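Local structure of alcohol dehydrogenase IV (Corynebacterium glutamicum, 3IV7) at residues L175-D180 / L240-C245; S181-N186 / N332-V337. The protein probably reduces maleylacetate with a nicotinamide cofactor, as an oxidoreductase of the iron-containing alcohol dehydrogenase family. One frame throughout, in Å; residues are numbered along the deposited sequence.

Contact 1: residues L175-D180 / L240-C245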
loop_
_atom_site.group_PDB
_atom_site.type_symbol
_atom_site.label_atom_id
_atom_site.label_comp_id
_atom_site.label_asym_id
_atom_site.label_seq_id
_atom_site.Cartn_x
_atom_site.Cartn_y
_atom_site.Cartn_z
ATOM N N LEU A 175 6.334 -16.357 -0.577
ATOM C CA LEU A 175 7.609 -15.806 -0.968
ATOM C C LEU A 175 7.725 -15.644 -2.501
ATOM O O LEU A 175 8.305 -14.666 -2.977
ATOM C CB LEU A 175 8.759 -16.647 -0.422
ATOM C CG LEU A 175 10.088 -15.933 -0.351
ATOM C CD1 LEU A 175 9.945 -14.700 0.511
ATOM C CD2 LEU A 175 11.244 -16.898 0.208
ATOM N N ALA A 176 7.152 -16.592 -3.252
ATOM C CA ALA A 176 7.169 -16.550 -4.680
ATOM C C ALA A 176 6.366 -15.365 -5.183
ATOM O O ALA A 176 6.771 -14.717 -6.143
ATOM C CB ALA A 176 6.620 -17.828 -5.254
ATOM N N HIS A 177 5.234 -15.085 -4.531
ATOM C CA HIS A 177 4.427 -13.911 -4.876
ATOM C C HIS A 177 5.329 -12.673 -4.802
ATOM O O HIS A 177 5.315 -11.840 -5.697
ATOM C CB HIS A 177 3.213 -13.745 -3.940
ATOM C CG HIS A 177 2.150 -14.792 -4.106
ATOM N ND1 HIS A 177 1.911 -15.432 -5.307
ATOM C CD2 HIS A 177 1.167 -15.198 -3.263
ATOM C CE1 HIS A 177 0.883 -16.256 -5.165
ATOM N NE2 HIS A 177 0.409 -16.128 -3.937
ATOM N N CYS A 178 6.167 -12.588 -3.769
ATOM C CA CYS A 178 7.059 -11.445 -3.633
ATOM C C CYS A 178 8.090 -11.421 -4.725
ATOM O O CYS A 178 8.261 -10.429 -5.397
ATOM C CB CYS A 178 7.814 -11.468 -2.301
ATOM S SG CYS A 178 6.832 -11.416 -0.862
ATOM N N ILE A 179 8.834 -12.502 -4.843
ATOM C CA ILE A 179 9.988 -12.523 -5.728
ATOM C C ILE A 179 9.647 -12.380 -7.211
ATOM O O ILE A 179 10.213 -11.552 -7.898
ATOM C CB ILE A 179 10.901 -13.744 -5.448
ATOM C CG1 ILE A 179 11.515 -13.580 -4.036
ATOM C CG2 ILE A 179 12.027 -13.810 -6.531
ATOM C CD1 ILE A 179 12.369 -14.763 -3.513
ATOM N N ASP A 180 8.692 -13.157 -7.691
ATOM C CA ASP A 180 8.289 -13.056 -9.105
ATOM C C ASP A 180 7.774 -11.637 -9.411
ATOM O O ASP A 180 8.011 -11.105 -10.505
ATOM C CB ASP A 180 7.223 -14.054 -9.401
ATOM C CG ASP A 180 7.184 -14.483 -10.854
ATOM O OD1 ASP A 180 8.243 -14.488 -11.560
ATOM O OD2 ASP A 180 6.085 -14.941 -11.249
ATOM N N LEU A 240 7.072 -15.074 -14.749
ATOM C CA LEU A 240 7.476 -16.439 -15.182
ATOM C C LEU A 240 7.124 -17.538 -14.165
ATOM O O LEU A 240 6.576 -18.579 -14.540
ATOM C CB LEU A 240 8.979 -16.475 -15.467
ATOM C CG LEU A 240 9.615 -17.821 -15.913
ATOM C CD1 LEU A 240 9.001 -18.330 -17.215
ATOM C CD2 LEU A 240 11.112 -17.682 -16.053
ATOM N N HIS A 241 7.460 -17.317 -12.889
ATOM C CA HIS A 241 7.225 -18.320 -11.856
ATOM C C HIS A 241 5.795 -18.733 -11.810
ATOM O O HIS A 241 5.495 -19.924 -11.816
ATOM C CB HIS A 241 7.640 -17.829 -10.465
ATOM C CG HIS A 241 7.164 -18.708 -9.359
ATOM N ND1 HIS A 241 7.924 -19.730 -8.846
ATOM C CD2 HIS A 241 5.988 -18.732 -8.678
ATOM C CE1 HIS A 241 7.243 -20.345 -7.896
ATOM N NE2 HIS A 241 6.065 -19.760 -7.777
ATOM N N HIS A 242 4.894 -17.757 -11.773
ATOM C CA HIS A 242 3.478 -18.049 -11.655
ATOM C C HIS A 242 2.933 -18.710 -12.894
ATOM O O HIS A 242 2.055 -19.551 -12.795
ATOM C CB HIS A 242 2.676 -16.775 -11.299
ATOM C CG HIS A 242 2.976 -16.258 -9.937
ATOM N ND1 HIS A 242 4.085 -15.489 -9.664
ATOM C CD2 HIS A 242 2.350 -16.459 -8.749
ATOM C CE1 HIS A 242 4.115 -15.222 -8.367
ATOM N NE2 HIS A 242 3.071 -15.792 -7.794
ATOM N N LYS A 243 3.420 -18.319 -14.059
ATOM C CA LYS A 243 2.963 -18.954 -15.307
ATOM C C LYS A 243 3.351 -20.445 -15.298
ATOM O O LYS A 243 2.538 -21.291 -15.602
ATOM C CB LYS A 243 3.560 -18.264 -16.525
ATOM C CG LYS A 243 3.117 -16.811 -16.759
ATOM C CD LYS A 243 1.612 -16.637 -16.670
ATOM C CE LYS A 243 1.204 -15.192 -16.976
ATOM N NZ LYS A 243 -0.269 -15.067 -17.045
ATOM N N ILE A 244 4.597 -20.744 -14.909
ATOM C CA ILE A 244 5.055 -22.123 -14.790
ATOM C C ILE A 244 4.164 -22.892 -13.796
ATOM O O ILE A 244 3.608 -23.953 -14.129
ATOM C CB ILE A 244 6.499 -22.191 -14.306
ATOM C CG1 ILE A 244 7.458 -21.705 -15.395
ATOM C CG2 ILE A 244 6.842 -23.612 -13.879
ATOM C CD1 ILE A 244 8.879 -21.523 -14.925
ATOM N N CYS A 245 3.986 -22.337 -12.600
ATOM C CA CYS A 245 3.191 -23.007 -11.570
ATOM C C CYS A 245 1.735 -23.217 -11.944
ATOM O O CYS A 245 1.143 -24.259 -11.601
ATOM C CB CYS A 245 3.326 -22.267 -10.248
ATOM S SG CYS A 245 5.034 -22.397 -9.602
#
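Asp-180 turns its CG anti to the backbone N (chi1 -154°), which puts CG on the side of helix 240-250, while His-242 has its CG anti to its carbonyl carbon, on the side from which its ring meets Asp-180 and His-177. This is a helix-helix contact in the all-helical C-terminal part of the iron-containing alcohol dehydrogenase fold; the axes of the two short segments come within 9.6 Å, their N-to-C directions 133° apart. Asp-180 and His-242 meet in a His-carboxylate hydrogen bond: ND1 of His-242 donates to OD2 of Asp-180 at 2.6 Å, nearly straight, onto the anti lone pair, with ring and carboxylate almost coplanar. The same OD2 also takes the backbone N of His-242 at 3.1 Å, this time from above the carboxylate plane. OD1 accepts a weak bond from the backbone N of His-241 and a hydrogen bond from Trp-183 NE1, so the buried carboxylate meets several N-H groups, those of His-241 and His-242 at the first turn of the helix.

The other end of the His-242 ring bonds to His-177, NE2 to ND1, at 2.8 Å; the two rings meet rim to rim, their planes 11° apart, and Phe-233 stacks on both. With both nitrogens engaged, the His-242 ring is fixed in rotation. His-177 passes the chain of bonds on through NE2 to the carbonyl of Ala-123. His-241, whose NE2 is bonded to His-260, offers a ring face to Ala-176, whose CB sits 3.2 Å from that NE2.

Contact 2: residues S181-N186 / N332-V337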
loop_
_atom_site.group_PDB
_atom_site.type_symbol
_atom_site.label_atom_id
_atom_site.label_comp_id
_atom_site.label_asym_id
_atom_site.label_seq_id
_atom_site.Cartn_x
_atom_site.Cartn_y
_atom_site.Cartn_z
ATOM N N SER A 181 7.115 -11.018 -8.420
ATOM C CA SER A 181 6.545 -9.689 -8.587
ATOM C C SER A 181 7.623 -8.618 -8.841
ATOM O O SER A 181 7.348 -7.579 -9.463
ATOM C CB SER A 181 5.678 -9.327 -7.387
ATOM O OG SER A 181 4.434 -10.053 -7.401
ATOM N N LEU A 182 8.848 -8.888 -8.383
ATOM C CA LEU A 182 9.967 -7.986 -8.591
ATOM C C LEU A 182 10.320 -7.760 -10.061
ATOM O O LEU A 182 10.907 -6.735 -10.395
ATOM C CB LEU A 182 11.197 -8.447 -7.798
ATOM C CG LEU A 182 11.013 -8.405 -6.266
ATOM C CD1 LEU A 182 12.237 -8.904 -5.545
ATOM C CD2 LEU A 182 10.638 -6.984 -5.816
ATOM N N TRP A 183 10.004 -8.735 -10.923
ATOM C CA TRP A 183 10.165 -8.568 -12.384
ATOM C C TRP A 183 8.808 -8.873 -13.062
ATOM O O TRP A 183 8.755 -9.304 -14.208
ATOM C CB TRP A 183 11.299 -9.469 -12.944
ATOM C CG TRP A 183 11.207 -10.850 -12.470
ATOM C CD1 TRP A 183 10.221 -11.754 -12.771
ATOM C CD2 TRP A 183 12.073 -11.503 -11.537
ATOM N NE1 TRP A 183 10.406 -12.908 -12.059
ATOM C CE2 TRP A 183 11.537 -12.789 -11.300
ATOM C CE3 TRP A 183 13.235 -11.132 -10.871
ATOM C CZ2 TRP A 183 12.125 -13.689 -10.428
ATOM C CZ3 TRP A 183 13.828 -12.038 -10.029
ATOM C CH2 TRP A 183 13.267 -13.303 -9.810
ATOM N N GLY A 184 7.716 -8.629 -12.333
ATOM C CA GLY A 184 6.367 -8.891 -12.848
ATOM C C GLY A 184 6.039 -8.020 -14.057
ATOM O O GLY A 184 6.726 -7.020 -14.306
ATOM N N PRO A 185 4.976 -8.384 -14.812
ATOM C CA PRO A 185 4.628 -7.600 -15.992
ATOM C C PRO A 185 4.279 -6.152 -15.670
ATOM O O PRO A 185 4.497 -5.305 -16.496
ATOM C CB PRO A 185 3.401 -8.329 -16.553
ATOM C CG PRO A 185 2.892 -9.164 -15.417
ATOM C CD PRO A 185 4.079 -9.532 -14.636
ATOM N N ASN A 186 3.729 -5.896 -14.476
ATOM C CA ASN A 186 3.404 -4.524 -14.041
ATOM C C ASN A 186 4.120 -4.161 -12.751
ATOM O O ASN A 186 3.569 -3.493 -11.899
ATOM C CB ASN A 186 1.899 -4.357 -13.883
ATOM C CG ASN A 186 1.133 -4.727 -15.159
ATOM O OD1 ASN A 186 0.400 -5.717 -15.191
ATOM N ND2 ASN A 186 1.345 -3.968 -16.214
ATOM N N ASN A 332 8.160 -9.027 -21.109
ATOM C CA ASN A 332 9.196 -8.320 -20.366
ATOM C C ASN A 332 9.975 -9.152 -19.314
ATOM O O ASN A 332 10.777 -8.598 -18.579
ATOM C CB ASN A 332 8.613 -7.050 -19.722
ATOM C CG ASN A 332 7.850 -7.339 -18.440
ATOM O OD1 ASN A 332 7.186 -8.378 -18.309
ATOM N ND2 ASN A 332 7.955 -6.421 -17.476
ATOM N N ASN A 333 9.810 -10.471 -19.285
ATOM C CA ASN A 333 10.627 -11.274 -18.360
ATOM C C ASN A 333 12.117 -10.898 -18.520
ATOM O O ASN A 333 12.589 -10.737 -19.632
ATOM C CB ASN A 333 10.454 -12.772 -18.602
ATOM C CG ASN A 333 11.197 -13.596 -17.591
ATOM O OD1 ASN A 333 10.837 -13.615 -16.421
ATOM N ND2 ASN A 333 12.267 -14.248 -18.022
ATOM N N PRO A 334 12.853 -10.757 -17.403
ATOM C CA PRO A 334 14.242 -10.323 -17.475
ATOM C C PRO A 334 15.132 -11.077 -18.488
ATOM O O PRO A 334 15.833 -10.437 -19.262
ATOM C CB PRO A 334 14.733 -10.543 -16.059
ATOM C CG PRO A 334 13.564 -10.254 -15.223
ATOM C CD PRO A 334 12.322 -10.575 -16.048
ATOM N N ARG A 335 15.147 -12.410 -18.418
ATOM C CA ARG A 335 15.942 -13.256 -19.338
ATOM C C ARG A 335 15.002 -13.795 -20.411
ATOM O O ARG A 335 13.939 -14.294 -20.089
ATOM C CB ARG A 335 16.545 -14.420 -18.547
ATOM C CG ARG A 335 17.557 -15.326 -19.299
ATOM C CD ARG A 335 18.201 -16.227 -18.288
ATOM N NE ARG A 335 19.227 -17.090 -18.821
ATOM C CZ ARG A 335 19.933 -17.947 -18.085
ATOM N NH1 ARG A 335 19.687 -18.074 -16.780
ATOM N NH2 ARG A 335 20.879 -18.697 -18.652
ATOM N N PRO A 336 15.380 -13.672 -21.699
ATOM C CA PRO A 336 14.453 -14.174 -22.732
ATOM C C PRO A 336 14.232 -15.690 -22.607
ATOM O O PRO A 336 15.180 -16.443 -22.494
ATOM C CB PRO A 336 15.163 -13.829 -24.052
ATOM C CG PRO A 336 16.531 -13.238 -23.661
ATOM C CD PRO A 336 16.747 -13.513 -22.221
ATOM N N VAL A 337 12.981 -16.108 -22.631
ATOM C CA VAL A 337 12.643 -17.476 -22.401
ATOM C C VAL A 337 12.483 -18.217 -23.721
ATOM O O VAL A 337 11.717 -17.806 -24.579
ATOM C CB VAL A 337 11.361 -17.586 -21.615
ATOM C CG1 VAL A 337 11.005 -19.067 -21.365
ATOM C CG2 VAL A 337 11.497 -16.821 -20.281
HETATM O O HOH W 1 7.192 -10.332 -16.131
#
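Trp-183 and Asn-333 approach to 6.6 Å between CA atoms where two irregular loops meet, the first of them opening with a type I beta turn from Ser-181 to Gly-184 closed by the backbone bond from Gly-184 N to Ser-181 O. The apolar part of the contact is Trp-183 against Pro-334: CG of the proline ring lies 3.3 Å from CB of Trp-183, with its CD close behind, and the two side chains cross at about a right angle. With chi1 at 48°, CG of Trp-183 also comes within 3.7 Å of Pro-334 CG.

Asn-332 supplies the polar part. Its ND2 gives a weak, nearly straight bond to Gly-184 O at 3.5 Å, while a water donates to both Asn-332 OD1, at 2.9 Å, and Trp-183 O, at 2.7 Å. That OD1 also rests 3.5 Å from CA of Pro-185. One residue before the proline, Asn-333 ND2 donates to Arg-335 O at 2.7 Å on a carbonyl lone pair, a bond within the second loop, and its OD1 accepts from Asn-271 of helix 256-271. The arrangement is partly buried loop-to-loop packing in the helical C-terminal part, between the loop after helix 164-181 and the loop before helix 339-351, a tryptophan-proline contact flanked by a water bridge.

How the contacts relate
From the N terminus the chain passes the parallel sheet and then enters helix 164-181, which brings residues 175-180 into contact 1 and runs directly into 181-186 of contact 2. After helices 189-211 and 216-236, residues 240-245 open the next helix and close the first loop, 59 residues long and largely helical. Contact 2 closes only at 332-337, after 145 intervening residues, so the two connections cross rather than nest. Together they tie the end of helix 164-181 to helix 240-250 and to the loop leading into helix 339-351. Their centres lie about 10 Å apart, and Leu-240 CB packs 3.5 Å from Asn-333 OD1.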